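PDB 1Q9J: polyketide synthase associated protein 5 from Mycobacterium tuberculosis, which probably transfers mycocerosyl groups from mycocerosic acid synthase onto phthiocerol and related alcohols, the final step in making dimycocerosate ester lipids. Local coordinates for residues V240-T248 against S402-L410. Residues are numbered along the deposited sequence; the frame is centred on the assembly and turned at random.
Sequences VVAAAILLT and SLEAIRSLL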
# COMPACT_ATOMS: atom_id res chain seq x y z
N VAL A 240 -18.58 -0.58 -0.27
CA VAL A 240 -19.30 -1.39 -1.25
C VAL A 240 -18.31 -2.32 -1.95
O VAL A 240 -18.49 -3.54 -1.96
CB VAL A 240 -19.96 -0.51 -2.31
CG1 VAL A 240 -20.92 -1.35 -3.14
CG2 VAL A 240 -20.69 0.63 -1.65
N VAL A 241 -17.28 -1.72 -2.54
CA VAL A 241 -16.25 -2.46 -3.25
C VAL A 241 -15.86 -3.74 -2.51
O VAL A 241 -15.70 -4.79 -3.13
CB VAL A 241 -14.96 -1.62 -3.45
CG1 VAL A 241 -13.86 -2.49 -4.04
CG2 VAL A 241 -15.24 -0.45 -4.40
N ALA A 242 -15.72 -3.66 -1.19
CA ALA A 242 -15.34 -4.83 -0.42
C ALA A 242 -16.43 -5.90 -0.51
O ALA A 242 -16.14 -7.09 -0.61
CB ALA A 242 -15.10 -4.45 1.03
N ALA A 243 -17.68 -5.45 -0.44
CA ALA A 243 -18.82 -6.36 -0.53
C ALA A 243 -18.72 -7.06 -1.88
O ALA A 243 -18.71 -8.29 -1.96
CB ALA A 243 -20.11 -5.57 -0.44
N ALA A 244 -18.61 -6.28 -2.95
CA ALA A 244 -18.50 -6.84 -4.29
C ALA A 244 -17.38 -7.88 -4.33
O ALA A 244 -17.55 -8.97 -4.90
CB ALA A 244 -18.23 -5.73 -5.30
N ILE A 245 -16.23 -7.56 -3.75
CA ILE A 245 -15.11 -8.48 -3.73
C ILE A 245 -15.48 -9.74 -2.95
O ILE A 245 -15.29 -10.86 -3.43
CB ILE A 245 -13.88 -7.80 -3.08
CG1 ILE A 245 -13.40 -6.69 -3.99
CG2 ILE A 245 -12.78 -8.80 -2.81
CD1 ILE A 245 -12.44 -5.77 -3.34
N LEU A 246 -16.00 -9.56 -1.74
CA LEU A 246 -16.37 -10.69 -0.89
C LEU A 246 -17.46 -11.59 -1.50
O LEU A 246 -17.42 -12.81 -1.34
CB LEU A 246 -16.80 -10.19 0.49
CG LEU A 246 -15.65 -9.74 1.39
CD1 LEU A 246 -16.18 -8.95 2.56
CD2 LEU A 246 -14.86 -10.97 1.86
N LEU A 247 -18.43 -10.99 -2.18
CA LEU A 247 -19.49 -11.78 -2.80
C LEU A 247 -18.85 -12.69 -3.84
O LEU A 247 -18.95 -13.92 -3.75
CB LEU A 247 -20.51 -10.87 -3.48
CG LEU A 247 -21.41 -10.14 -2.49
CD1 LEU A 247 -22.36 -9.24 -3.23
CD2 LEU A 247 -22.15 -11.15 -1.65
N THR A 248 -18.19 -12.07 -4.81
CA THR A 248 -17.51 -12.78 -5.88
C THR A 248 -16.62 -13.91 -5.38
O THR A 248 -16.58 -14.98 -5.98
CB THR A 248 -16.63 -11.82 -6.71
OG1 THR A 248 -17.45 -10.77 -7.25
CG2 THR A 248 -15.96 -12.58 -7.85
N SER A 402 -11.75 -12.96 -11.25
CA SER A 402 -12.51 -12.35 -10.17
C SER A 402 -12.67 -10.85 -10.37
O SER A 402 -13.72 -10.29 -10.08
CB SER A 402 -11.79 -12.61 -8.85
OG SER A 402 -10.41 -12.30 -9.00
N LEU A 403 -11.62 -10.20 -10.86
CA LEU A 403 -11.64 -8.76 -11.08
C LEU A 403 -12.73 -8.35 -12.06
O LEU A 403 -13.29 -7.26 -11.96
CB LEU A 403 -10.30 -8.27 -11.62
CG LEU A 403 -9.79 -6.97 -11.02
CD1 LEU A 403 -9.26 -7.26 -9.63
CD2 LEU A 403 -8.71 -6.37 -11.89
N GLU A 404 -13.02 -9.22 -13.01
CA GLU A 404 -14.05 -8.92 -13.99
C GLU A 404 -15.42 -9.20 -13.38
O GLU A 404 -16.37 -8.44 -13.59
CB GLU A 404 -13.85 -9.75 -15.26
CG GLU A 404 -14.74 -9.31 -16.40
CD GLU A 404 -14.58 -7.84 -16.71
OE1 GLU A 404 -13.47 -7.44 -17.15
OE2 GLU A 404 -15.56 -7.07 -16.52
N ALA A 405 -15.52 -10.29 -12.62
CA ALA A 405 -16.76 -10.66 -11.94
C ALA A 405 -17.17 -9.50 -11.05
O ALA A 405 -18.33 -9.10 -11.00
CB ALA A 405 -16.55 -11.92 -11.10
N ILE A 406 -16.17 -8.98 -10.34
CA ILE A 406 -16.34 -7.85 -9.44
C ILE A 406 -16.63 -6.61 -10.27
O ILE A 406 -17.41 -5.74 -9.88
CB ILE A 406 -15.05 -7.63 -8.63
CG1 ILE A 406 -14.76 -8.88 -7.79
CG2 ILE A 406 -15.17 -6.39 -7.76
CD1 ILE A 406 -13.44 -8.85 -7.07
N ARG A 407 -15.99 -6.54 -11.43
CA ARG A 407 -16.14 -5.42 -12.36
C ARG A 407 -17.60 -5.18 -12.73
O ARG A 407 -18.16 -4.13 -12.43
CB ARG A 407 -15.33 -5.71 -13.64
CG ARG A 407 -14.56 -4.52 -14.22
CD ARG A 407 -15.45 -3.46 -14.85
NE ARG A 407 -16.41 -2.91 -13.90
CZ ARG A 407 -16.08 -2.25 -12.79
NH1 ARG A 407 -14.81 -2.04 -12.49
NH2 ARG A 407 -17.03 -1.80 -11.97
N SER A 408 -18.21 -6.17 -13.37
CA SER A 408 -19.60 -6.04 -13.80
C SER A 408 -20.55 -5.89 -12.62
O SER A 408 -21.62 -5.28 -12.73
CB SER A 408 -19.99 -7.24 -14.67
OG SER A 408 -20.92 -6.87 -15.68
N LEU A 409 -20.17 -6.44 -11.47
CA LEU A 409 -21.00 -6.38 -10.28
C LEU A 409 -21.12 -4.96 -9.72
O LEU A 409 -22.14 -4.60 -9.14
CB LEU A 409 -20.47 -7.32 -9.20
CG LEU A 409 -21.35 -7.56 -7.97
CD1 LEU A 409 -22.75 -7.93 -8.40
CD2 LEU A 409 -20.73 -8.66 -7.12
N LEU A 410 -20.08 -4.15 -9.90
CA LEU A 410 -20.11 -2.78 -9.41
C LEU A 410 -20.87 -1.87 -10.37
O LEU A 410 -21.09 -0.69 -10.08
CB LEU A 410 -18.68 -2.24 -9.21
CG LEU A 410 -17.86 -2.78 -8.03
CD1 LEU A 410 -16.49 -2.13 -8.04
CD2 LEU A 410 -18.58 -2.48 -6.72
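A244 and L410 meet where helices 237-253 and 399-412 pack against each other, with CB of A244 3.6 Å from CD2 of L410. The small alanine suits the place of closest backbone approach, where the CA atoms of A244 and I406 are 5.7 Å apart. The axes of the two segments approach to 9.0 Å, their N-to-C directions 129° apart, nearer antiparallel than parallel. The buried side is the tighter one. There I406 lies against A244, I245 and T248: CG2 is 4.0 Å from A244 CB, while CD1 reaches I245 and touches its CA and CG1, both at 3.8 Å. T248 is a knob in the hole formed by S402, A405, I406 and L409, crossing I406 at about a right angle. Its methyl CG2 faces the CB of A405, a small residue suited to the floor of the hole. With chi1 at -58°, OG1 of T248 lies beside its own backbone N and turns back to A244 O, a hydrogen bond of 3.0 Å received on the opposite face of the carbonyl plane from the N-H of T248; none joins the two segments. Toward the partly exposed margin the packing is looser: L409 CD2 rests 4.3 Å from L247 CD1, both leucines offering broad apolar ends. This is plain helix-helix packing, away from the active-site residues, in a protein of two related domains. On helix 237-253, A243, L246 and L247 also touch helix 300-317, whereas L403 and R407 of helix 399-412 pack on strands 213-216 and 387-393 of the six-stranded mixed sheet.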